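Local coordinates for enoyl-acyl carrier protein reductase (Uncultured bacterium, PDB 6KIA), which probably catalyses the NADH-dependent reduction of enoyl-acyl carrier protein in fatty acid synthesis and is associated with resistance to triclosan, at residues F156-M161 and R235-G240; K282-N287 and S415-P420. One frame throughout, in Å; residues are numbered along the deposited sequence.

Contact 1 of 2, residues F156-M161 and R235-G240. With NAI (1,4-dihydronicotinamide adenine dinucleotide), chain D.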
ATOM      1  N   PHE A 156       6.161 -16.146  -8.440  1.00 19.90           N
ATOM      2  CA  PHE A 156       5.894 -15.225  -7.337  1.00 17.47           C
ATOM      3  C   PHE A 156       5.120 -14.057  -7.936  1.00 17.60           C
ATOM      4  O   PHE A 156       5.677 -13.240  -8.680  1.00 18.66           O
ATOM      5  CB  PHE A 156       7.246 -14.775  -6.729  1.00 17.40           C
ATOM      6  CG  PHE A 156       7.160 -14.013  -5.421  1.00 21.26           C
ATOM      7  CD1 PHE A 156       8.163 -14.162  -4.469  1.00 18.44           C
ATOM      8  CD2 PHE A 156       6.049 -13.252  -5.092  1.00 23.19           C
ATOM      9  CE1 PHE A 156       8.104 -13.469  -3.237  1.00 17.84           C
ATOM     10  CE2 PHE A 156       5.987 -12.564  -3.868  1.00 20.53           C
ATOM     11  CZ  PHE A 156       7.006 -12.698  -2.954  1.00 19.54           C
ATOM     12  N   PHE A 157       3.823 -13.990  -7.633  1.00 17.68           N
ATOM     13  CA  PHE A 157       2.977 -12.907  -8.125  1.00 19.55           C
ATOM     14  C   PHE A 157       2.834 -11.884  -7.012  1.00 20.56           C
ATOM     15  O   PHE A 157       2.263 -12.204  -5.973  1.00 19.28           O
ATOM     16  CB  PHE A 157       1.583 -13.416  -8.547  1.00 19.31           C
ATOM     17  CG  PHE A 157       1.589 -14.333  -9.740  1.00 18.21           C
ATOM     18  CD1 PHE A 157       1.477 -13.826 -11.031  1.00 20.65           C
ATOM     19  CD2 PHE A 157       1.669 -15.691  -9.559  1.00 22.73           C
ATOM     20  CE1 PHE A 157       1.450 -14.670 -12.133  1.00 23.56           C
ATOM     21  CE2 PHE A 157       1.636 -16.550 -10.641  1.00 19.20           C
ATOM     22  CZ  PHE A 157       1.546 -16.038 -11.946  1.00 20.92           C
ATOM     23  N   ALA A 158       3.372 -10.676  -7.202  1.00 17.58           N
ATOM     24  CA  ALA A 158       3.334  -9.657  -6.147  1.00 17.70           C
ATOM     25  C   ALA A 158       2.330  -8.534  -6.482  1.00 21.70           C
ATOM     26  O   ALA A 158       2.565  -7.684  -7.348  1.00 18.58           O
ATOM     27  CB  ALA A 158       4.739  -9.083  -5.925  1.00 17.27           C
ATOM     28  N   HIS A 159       1.195  -8.553  -5.796  1.00 17.57           N
ATOM     29  CA  HIS A 159       0.133  -7.557  -5.994  1.00 17.99           C
ATOM     30  C   HIS A 159       0.467  -6.299  -5.225  1.00 17.75           C
ATOM     31  O   HIS A 159       0.896  -6.387  -4.085  1.00 18.09           O
ATOM     32  CB  HIS A 159      -1.189  -8.165  -5.531  1.00 17.88           C
ATOM     33  CG  HIS A 159      -2.363  -7.241  -5.561  1.00 17.92           C
ATOM     34  ND1 HIS A 159      -2.627  -6.345  -4.545  1.00 23.17           N
ATOM     35  CD2 HIS A 159      -3.404  -7.146  -6.426  1.00 18.17           C
ATOM     36  CE1 HIS A 159      -3.745  -5.696  -4.814  1.00 21.66           C
ATOM     37  NE2 HIS A 159      -4.239  -6.166  -5.947  1.00 19.81           N
ATOM     38  N   THR A 160       0.272  -5.131  -5.839  1.00 17.71           N
ATOM     39  CA  THR A 160       0.572  -3.867  -5.155  1.00 17.62           C
ATOM     40  C   THR A 160      -0.563  -2.873  -5.288  1.00 19.20           C
ATOM     41  O   THR A 160      -0.476  -1.765  -4.760  1.00 19.98           O
ATOM     42  CB  THR A 160       1.842  -3.171  -5.720  1.00 17.60           C
ATOM     43  OG1 THR A 160       1.568  -2.734  -7.058  1.00 21.57           O
ATOM     44  CG2 THR A 160       3.063  -4.091  -5.699  1.00 20.92           C
ATOM     45  N   MET A 161      -1.613  -3.227  -6.029  1.00 17.98           N
ATOM     46  CA  MET A 161      -2.590  -2.229  -6.458  1.00 18.18           C
ATOM     47  C   MET A 161      -3.441  -1.706  -5.326  1.00 18.15           C
ATOM     48  O   MET A 161      -4.005  -2.476  -4.558  1.00 21.82           O
ATOM     49  CB  MET A 161      -3.522  -2.812  -7.531  1.00 18.72           C
ATOM     50  CG  MET A 161      -2.789  -3.288  -8.757  1.00 18.49           C
ATOM     51  SD  MET A 161      -3.890  -3.984  -9.992  1.00 22.08           S
ATOM     52  CE  MET A 161      -2.766  -4.214 -11.377  1.00 23.18           C
ATOM     53  N   ARG A 235       3.329 -18.582  -5.417  1.00 19.64           N
ATOM     54  CA  ARG A 235       3.031 -17.721  -4.289  1.00 18.74           C
ATOM     55  C   ARG A 235       2.373 -16.420  -4.772  1.00 18.30           C
ATOM     56  O   ARG A 235       2.685 -15.912  -5.857  1.00 17.54           O
ATOM     57  CB  ARG A 235       4.313 -17.390  -3.532  1.00 18.98           C
ATOM     58  CG  ARG A 235       5.089 -18.586  -3.016  1.00 18.81           C
ATOM     59  CD  ARG A 235       4.309 -19.345  -1.960  1.00 20.37           C
ATOM     60  NE  ARG A 235       5.128 -20.411  -1.385  1.00 25.68           N
ATOM     61  CZ  ARG A 235       5.082 -21.674  -1.792  1.00 22.02           C
ATOM     62  NH1 ARG A 235       4.239 -22.020  -2.746  1.00 23.18           N
ATOM     63  NH2 ARG A 235       5.867 -22.586  -1.233  1.00 25.14           N
ATOM     64  N   TYR A 236       1.465 -15.896  -3.956  1.00 18.02           N
ATOM     65  CA  TYR A 236       0.874 -14.563  -4.166  1.00 17.43           C
ATOM     66  C   TYR A 236       1.130 -13.729  -2.929  1.00 20.11           C
ATOM     67  O   TYR A 236       0.984 -14.232  -1.814  1.00 20.68           O
ATOM     68  CB  TYR A 236      -0.630 -14.635  -4.414  1.00 17.63           C
ATOM     69  CG  TYR A 236      -0.982 -15.499  -5.601  1.00 17.86           C
ATOM     70  CD1 TYR A 236      -1.085 -16.879  -5.459  1.00 22.52           C
ATOM     71  CD2 TYR A 236      -1.172 -14.946  -6.865  1.00 18.06           C
ATOM     72  CE1 TYR A 236      -1.379 -17.685  -6.546  1.00 23.36           C
ATOM     73  CE2 TYR A 236      -1.476 -15.757  -7.952  1.00 19.37           C
ATOM     74  CZ  TYR A 236      -1.571 -17.114  -7.777  1.00 20.22           C
ATOM     75  OH  TYR A 236      -1.879 -17.923  -8.849  1.00 23.77           O
ATOM     76  N   SER A 237       1.548 -12.482  -3.118  1.00 18.46           N
ATOM     77  CA  SER A 237       1.693 -11.572  -1.981  1.00 17.00           C
ATOM     78  C   SER A 237       0.892 -10.317  -2.294  1.00 17.85           C
ATOM     79  O   SER A 237       0.648 -10.006  -3.470  1.00 17.30           O
ATOM     80  CB  SER A 237       3.163 -11.231  -1.733  1.00 16.83           C
ATOM     81  OG  SER A 237       3.683 -10.457  -2.811  1.00 16.93           O
ATOM     82  N   ALA A 238       0.467  -9.606  -1.253  1.00 17.03           N
ATOM     83  CA  ALA A 238      -0.163  -8.306  -1.415  1.00 17.13           C
ATOM     84  C   ALA A 238       0.303  -7.431  -0.269  1.00 16.96           C
ATOM     85  O   ALA A 238       0.637  -7.928   0.807  1.00 16.79           O
ATOM     86  CB  ALA A 238      -1.700  -8.403  -1.426  1.00 20.78           C
ATOM     87  N   TYR A 239       0.314  -6.128  -0.501  1.00 17.01           N
ATOM     88  CA  TYR A 239       0.643  -5.165   0.545  1.00 16.89           C
ATOM     89  C   TYR A 239      -0.653  -4.713   1.199  1.00 16.96           C
ATOM     90  O   TYR A 239      -1.504  -4.121   0.542  1.00 19.99           O
ATOM     91  CB  TYR A 239       1.404  -3.964  -0.019  1.00 17.81           C
ATOM     92  CG  TYR A 239       2.827  -4.267  -0.434  1.00 16.82           C
ATOM     93  CD1 TYR A 239       3.878  -4.153   0.478  1.00 18.67           C
ATOM     94  CD2 TYR A 239       3.119  -4.662  -1.744  1.00 18.64           C
ATOM     95  CE1 TYR A 239       5.177  -4.433   0.102  1.00 17.11           C
ATOM     96  CE2 TYR A 239       4.424  -4.952  -2.118  1.00 16.87           C
ATOM     97  CZ  TYR A 239       5.429  -4.824  -1.203  1.00 19.19           C
ATOM     98  OH  TYR A 239       6.728  -5.109  -1.565  1.00 20.44           O
ATOM     99  N   GLY A 240      -0.810  -5.015   2.480  1.00 17.22           N
ATOM    100  CA  GLY A 240      -2.008  -4.600   3.172  1.00 16.92           C
ATOM    101  C   GLY A 240      -1.683  -3.451   4.086  1.00 17.91           C
ATOM    102  O   GLY A 240      -0.519  -3.225   4.407  1.00 16.69           O
TER
HETATM  103  PA  NAI D 501       2.593   3.631  -4.886  1.00 17.93           P
HETATM  104  O1A NAI D 501       4.042   3.525  -5.251  1.00 20.84           O
HETATM  105  O2A NAI D 501       1.846   4.853  -5.386  1.00 21.45           O
HETATM  106  O5B NAI D 501       1.893   2.285  -5.361  1.00 18.27           O
HETATM  107  C5B NAI D 501       0.536   2.302  -5.757  1.00 19.72           C
HETATM  108  C4B NAI D 501       0.382   0.989  -6.584  1.00 18.77           C
HETATM  109  O4B NAI D 501      -1.130   0.896  -6.920  1.00 18.65           O
HETATM  110  C3B NAI D 501       1.027   1.016  -7.695  1.00 20.23           C
HETATM  111  O3B NAI D 501       1.649  -0.294  -8.017  1.00 21.64           O
HETATM  112  C2B NAI D 501      -0.109   1.405  -8.833  1.00 22.04           C
HETATM  113  O2B NAI D 501       0.387   1.025 -10.169  1.00 20.17           O
HETATM  114  C1B NAI D 501      -1.153   0.759  -8.446  1.00 22.62           C
HETATM  115  N9A NAI D 501      -2.398   1.467  -8.809  1.00 22.03           N
HETATM  116  C8A NAI D 501      -2.968   2.627  -8.438  1.00 20.37           C
HETATM  117  N7A NAI D 501      -4.108   2.762  -9.112  1.00 20.25           N
HETATM  118  C5A NAI D 501      -4.253   1.671  -9.903  1.00 19.02           C
HETATM  119  C6A NAI D 501      -5.284   1.381 -10.783  1.00 22.06           C
HETATM  120  N6A NAI D 501      -6.490   2.066 -11.156  1.00 24.00           N
HETATM  121  N1A NAI D 501      -5.219   0.232 -11.478  1.00 20.58           N
HETATM  122  C2A NAI D 501      -4.153  -0.612 -11.318  1.00 21.94           C
HETATM  123  N3A NAI D 501      -3.126  -0.320 -10.435  1.00 23.26           N
HETATM  124  C4A NAI D 501      -3.196   0.852  -9.730  1.00 22.89           C
HETATM  125  O3  NAI D 501       2.390   3.643  -3.245  1.00 18.07           O
HETATM  126  PN  NAI D 501       2.535   2.437  -2.183  1.00 18.35           P
HETATM  127  O1N NAI D 501       3.900   1.827  -2.267  1.00 17.61           O
HETATM  128  O2N NAI D 501       2.243   3.110  -0.851  1.00 18.64           O
HETATM  129  O5D NAI D 501       1.412   1.361  -2.535  1.00 17.46           O
HETATM  130  C5D NAI D 501       1.738   0.005  -2.788  1.00 17.38           C
HETATM  131  C4D NAI D 501       0.893  -0.867  -1.832  1.00 17.30           C
HETATM  132  O4D NAI D 501       1.331  -0.688  -0.601  1.00 17.14           O
HETATM  133  C3D NAI D 501      -0.561  -0.403  -1.821  1.00 19.92           C
HETATM  134  O3D NAI D 501      -1.449  -1.463  -1.945  1.00 17.77           O
HETATM  135  C2D NAI D 501      -0.679   0.198  -0.403  1.00 20.21           C
HETATM  136  O2D NAI D 501      -2.098   0.256  -0.018  1.00 17.47           O
HETATM  137  C1D NAI D 501       0.061  -0.588   0.334  1.00 17.16           C
HETATM  138  N1N NAI D 501       0.459   0.004   1.611  1.00 18.80           N
HETATM  139  C2N NAI D 501       0.901   1.306   1.706  1.00 17.06           C
HETATM  140  C3N NAI D 501       1.213   1.847   2.960  1.00 16.95           C
HETATM  141  C7N NAI D 501       1.741   3.274   3.096  1.00 21.07           C
HETATM  142  O7N NAI D 501       1.715   3.851   4.180  1.00 20.70           O
HETATM  143  N7N NAI D 501       2.272   3.920   1.949  1.00 19.50           N
HETATM  144  C4N NAI D 501       1.110   1.095   4.122  1.00 19.33           C
HETATM  145  C5N NAI D 501       0.710  -0.242   4.008  1.00 21.86           C
HETATM  146  C6N NAI D 501       0.383  -0.773   2.756  1.00 17.91           C
HETATM  147  O   HOH W   1       2.977  -7.860  -2.864  1.00 18.32           O
HETATM  148  O   HOH W   2      -1.284  -4.766  -2.472  1.00 19.33           O
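Three backbone hydrogen bonds join strands 156-159 and 235-240, which run parallel with their axes 17° apart. F157 gives its N-H to R235 O almost straight (175°, 2.9 Å from F157 N). F157 O takes the N-H of S237 nearly along its C=O axis, and H159 N binds S237 O at 2.8 Å from above the carbonyl plane. On one face of the sheet F157 and Y236 point the same way, CG beside the backbone N in both. Their rings are near parallel but slid apart, so they meet mainly at F157 CD2 and Y236 CE2, 3.5 Å apart. The flat hydrocarbon of each suits a buried position, and the tyrosine hydroxyl is hydrogen-bonded to S220 and R224. On the other face the small S237 packs against F156 and A158. Its OG, in the crowded position between N and carbonyl carbon, lies in the plane of the F156 ring at the edge, 3.3 Å from CE2, and shares water 1 with H159 O.

Beyond H159 the strands part, and H159 O is 3.6 Å from Y239 N. Water 2 bridges here: it accepts from Y239 N, is hydrogen-bonded to H159 ND1 and can donate to H159 O, though it has more acceptors in reach than protons. H159 turns its ring away from the neighbouring strand, CG anti to the backbone N, and NE2 is hydrogen-bonded to T212 of helix 196-219.

At the strand ends T160 OG1 donates to NAI O3B (2.6 Å), and T160 O accepts from NAI O3D. M161 lays CG and SD against the adenine, Y239 CB meets the ribose at O4D, and G240 O approaches NAI C6N. Dinucleotide bound at the C-terminal ends of parallel strands is the hallmark of the Rossmann fold.

Contact 2 of 2, residues K282-N287 and S415-P420; sequences KATVYN and SNPAGP
T284 carries the tight half of this contact, where strand 283-287 meets the loop 415-420 just ahead of strand 421-423. Its OG1, anti to the carbonyl carbon and beside the backbone N (chi1 -60°), donates to G419 O at 2.9 Å. One residue on, the N-H of V285 binds P420 O, 2.8 Å from V285 N and close to straight at 164°. Both donors come from above the plane of their acceptor carbonyl. T284 CA adds a C-H contact to the same P420 O, so that oxygen is approached from two neighbouring residues. In return P420 CA lies 3.3 Å from A283 O, a C-H contact. P417 points at the strand and crosses T284 obliquely, its CB 3.5 Å from T284 OG1. The methyl CG2 of T284 stays close to G419 O while also lying 3.5 Å above one face of the Y286 ring, toward its rim.

The residue types fit these places. A beta-branched threonine serves a strand while offering both a hydroxyl and a methyl. G419, nearly fully extended, has no side chain, and a CB there would run into P420 CD. P420 has no N-H to give but still supplies a carbonyl, and its side chain touches W277 of helix 263-278.

The packing loosens beyond P417 CB: P417 CG only brushes K282 CD at 4.5 Å. K282 is partly exposed and makes a cation-pi contact with W277, while N416 and A418 face solvent.

Two carbonyls of the loop therefore meet one side-chain and one backbone donor of the strand, whereas A283 O, buried here, has no conventional hydrogen-bond partner and only the weak C-H contact from P420 CA in its place, probably at some energetic cost.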
ATOM      1  N   LYS A 282      -1.387 -20.467  -1.948  1.00 20.47           N
ATOM      2  CA  LYS A 282      -0.469 -19.752  -1.056  1.00 22.95           C
ATOM      3  C   LYS A 282      -0.489 -18.241  -1.320  1.00 25.83           C
ATOM      4  O   LYS A 282       0.416 -17.684  -1.962  1.00 25.06           O
ATOM      5  CB  LYS A 282       0.950 -20.291  -1.213  1.00 27.36           C
ATOM      6  CG  LYS A 282       1.134 -21.750  -0.765  1.00 38.03           C
ATOM      7  CD  LYS A 282       0.544 -22.012   0.603  1.00 38.85           C
ATOM      8  CE  LYS A 282       0.612 -23.496   0.956  1.00 52.24           C
ATOM      9  NZ  LYS A 282      -0.198 -23.817   2.172  1.00 58.54           N
ATOM     10  N   ALA A 283      -1.538 -17.590  -0.837  1.00 24.84           N
ATOM     11  CA  ALA A 283      -1.717 -16.145  -0.976  1.00 22.90           C
ATOM     12  C   ALA A 283      -1.635 -15.495   0.403  1.00 24.39           C
ATOM     13  O   ALA A 283      -2.319 -15.929   1.332  1.00 23.89           O
ATOM     14  CB  ALA A 283      -3.060 -15.843  -1.652  1.00 18.67           C
ATOM     15  N   THR A 284      -0.788 -14.472   0.545  1.00 19.97           N
ATOM     16  CA  THR A 284      -0.573 -13.832   1.825  1.00 20.27           C
ATOM     17  C   THR A 284      -0.633 -12.307   1.674  1.00 20.21           C
ATOM     18  O   THR A 284       0.056 -11.721   0.827  1.00 21.63           O
ATOM     19  CB  THR A 284       0.784 -14.251   2.442  1.00 22.71           C
ATOM     20  OG1 THR A 284       0.815 -15.685   2.628  1.00 21.52           O
ATOM     21  CG2 THR A 284       1.023 -13.553   3.795  1.00 22.17           C
ATOM     22  N   VAL A 285      -1.458 -11.680   2.501  1.00 18.46           N
ATOM     23  CA  VAL A 285      -1.450 -10.228   2.645  1.00 19.41           C
ATOM     24  C   VAL A 285      -0.499  -9.859   3.753  1.00 20.53           C
ATOM     25  O   VAL A 285      -0.610 -10.366   4.872  1.00 20.94           O
ATOM     26  CB  VAL A 285      -2.846  -9.664   2.988  1.00 18.11           C
ATOM     27  CG1 VAL A 285      -2.757  -8.167   3.308  1.00 18.36           C
ATOM     28  CG2 VAL A 285      -3.826  -9.937   1.843  1.00 21.21           C
ATOM     29  N   TYR A 286       0.451  -8.987   3.445  1.00 16.51           N
ATOM     30  CA  TYR A 286       1.387  -8.513   4.454  1.00 16.32           C
ATOM     31  C   TYR A 286       0.959  -7.142   4.881  1.00 17.76           C
ATOM     32  O   TYR A 286       1.055  -6.197   4.103  1.00 16.76           O
ATOM     33  CB  TYR A 286       2.828  -8.503   3.908  1.00 16.24           C
ATOM     34  CG  TYR A 286       3.364  -9.893   3.617  1.00 16.20           C
ATOM     35  CD1 TYR A 286       3.166 -10.496   2.368  1.00 17.12           C
ATOM     36  CD2 TYR A 286       4.022 -10.605   4.594  1.00 19.44           C
ATOM     37  CE1 TYR A 286       3.648 -11.770   2.118  1.00 20.01           C
ATOM     38  CE2 TYR A 286       4.509 -11.881   4.353  1.00 20.04           C
ATOM     39  CZ  TYR A 286       4.329 -12.447   3.133  1.00 19.50           C
ATOM     40  OH  TYR A 286       4.832 -13.724   2.928  1.00 20.88           O
ATOM     41  N   ASN A 287       0.453  -7.043   6.107  1.00 18.41           N
ATOM     42  CA  ASN A 287       0.025  -5.744   6.644  1.00 19.18           C
ATOM     43  C   ASN A 287       1.237  -4.963   7.127  1.00 16.42           C
ATOM     44  O   ASN A 287       1.867  -5.300   8.147  1.00 16.06           O
ATOM     45  CB  ASN A 287      -1.009  -5.923   7.752  1.00 16.35           C
ATOM     46  CG  ASN A 287      -2.389  -6.223   7.203  1.00 21.38           C
ATOM     47  OD1 ASN A 287      -2.799  -5.662   6.165  1.00 18.80           O
ATOM     48  ND2 ASN A 287      -3.113  -7.131   7.866  1.00 18.46           N
ATOM     49  N   SER A 415       8.481 -17.841   0.697  1.00 19.29           N
ATOM     50  CA  SER A 415       8.916 -19.190   0.354  1.00 23.65           C
ATOM     51  C   SER A 415       8.187 -20.222   1.203  1.00 25.46           C
ATOM     52  O   SER A 415       7.925 -21.328   0.741  1.00 25.43           O
ATOM     53  CB  SER A 415      10.430 -19.368   0.491  1.00 20.10           C
ATOM     54  OG  SER A 415      11.113 -18.784  -0.609  1.00 21.10           O
ATOM     55  N   ASN A 416       7.873 -19.873   2.442  1.00 25.83           N
ATOM     56  CA  ASN A 416       7.144 -20.775   3.338  1.00 28.83           C
ATOM     57  C   ASN A 416       6.256 -20.003   4.301  1.00 26.42           C
ATOM     58  O   ASN A 416       6.591 -19.839   5.473  1.00 28.40           O
ATOM     59  CB  ASN A 416       8.120 -21.643   4.134  1.00 34.69           C
ATOM     60  CG  ASN A 416       7.414 -22.684   4.984  1.00 48.11           C
ATOM     61  OD1 ASN A 416       6.343 -23.172   4.624  1.00 50.28           O
ATOM     62  ND2 ASN A 416       8.016 -23.029   6.120  1.00 53.89           N
ATOM     63  N   PRO A 417       5.132 -19.489   3.795  1.00 24.07           N
ATOM     64  CA  PRO A 417       4.330 -18.541   4.583  1.00 25.57           C
ATOM     65  C   PRO A 417       3.544 -19.159   5.742  1.00 25.09           C
ATOM     66  O   PRO A 417       2.974 -20.242   5.592  1.00 32.36           O
ATOM     67  CB  PRO A 417       3.379 -17.952   3.542  1.00 25.33           C
ATOM     68  CG  PRO A 417       3.269 -19.015   2.466  1.00 27.51           C
ATOM     69  CD  PRO A 417       4.640 -19.649   2.416  1.00 29.18           C
ATOM     70  N   ALA A 418       3.488 -18.444   6.865  1.00 27.05           N
ATOM     71  CA  ALA A 418       2.783 -18.935   8.042  1.00 30.98           C
ATOM     72  C   ALA A 418       1.269 -18.900   7.873  1.00 34.17           C
ATOM     73  O   ALA A 418       0.562 -19.702   8.477  1.00 31.68           O
ATOM     74  CB  ALA A 418       3.178 -18.138   9.260  1.00 23.58           C
ATOM     75  N   GLY A 419       0.764 -17.984   7.050  1.00 30.07           N
ATOM     76  CA  GLY A 419      -0.671 -17.837   6.923  1.00 29.11           C
ATOM     77  C   GLY A 419      -1.090 -16.841   5.865  1.00 28.95           C
ATOM     78  O   GLY A 419      -0.250 -16.211   5.237  1.00 23.52           O
ATOM     79  N   PRO A 420      -2.400 -16.685   5.676  1.00 24.34           N
ATOM     80  CA  PRO A 420      -2.919 -15.808   4.624  1.00 19.16           C
ATOM     81  C   PRO A 420      -2.794 -14.307   4.934  1.00 17.63           C
ATOM     82  O   PRO A 420      -2.892 -13.507   4.003  1.00 17.81           O
ATOM     83  CB  PRO A 420      -4.395 -16.219   4.533  1.00 25.91           C
ATOM     84  CG  PRO A 420      -4.722 -16.766   5.878  1.00 27.33           C
ATOM     85  CD  PRO A 420      -3.473 -17.431   6.366  1.00 24.82           C
TER

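Overall arrangement
Following the chain, strand 155-159 comes first; a mainly helical excursion of 73 residues then returns to strand 234-240, and contact 1 closes that loop. Only afterwards does contact 2 open, at strand 283-287, closing a second loop of 127 residues, also rich in helix, when the chain comes back at 415-420. The two contacts are thus in series, neither nested nor crossed. They lie side by side in one sheet because strands 234-240 and 283-287 are neighbours: A238 O meets Y286 N at 2.8 Å, a probable hydrogen bond. Together they connect the cofactor-binding middle of the sheet to the late strand 421-423 at its margin.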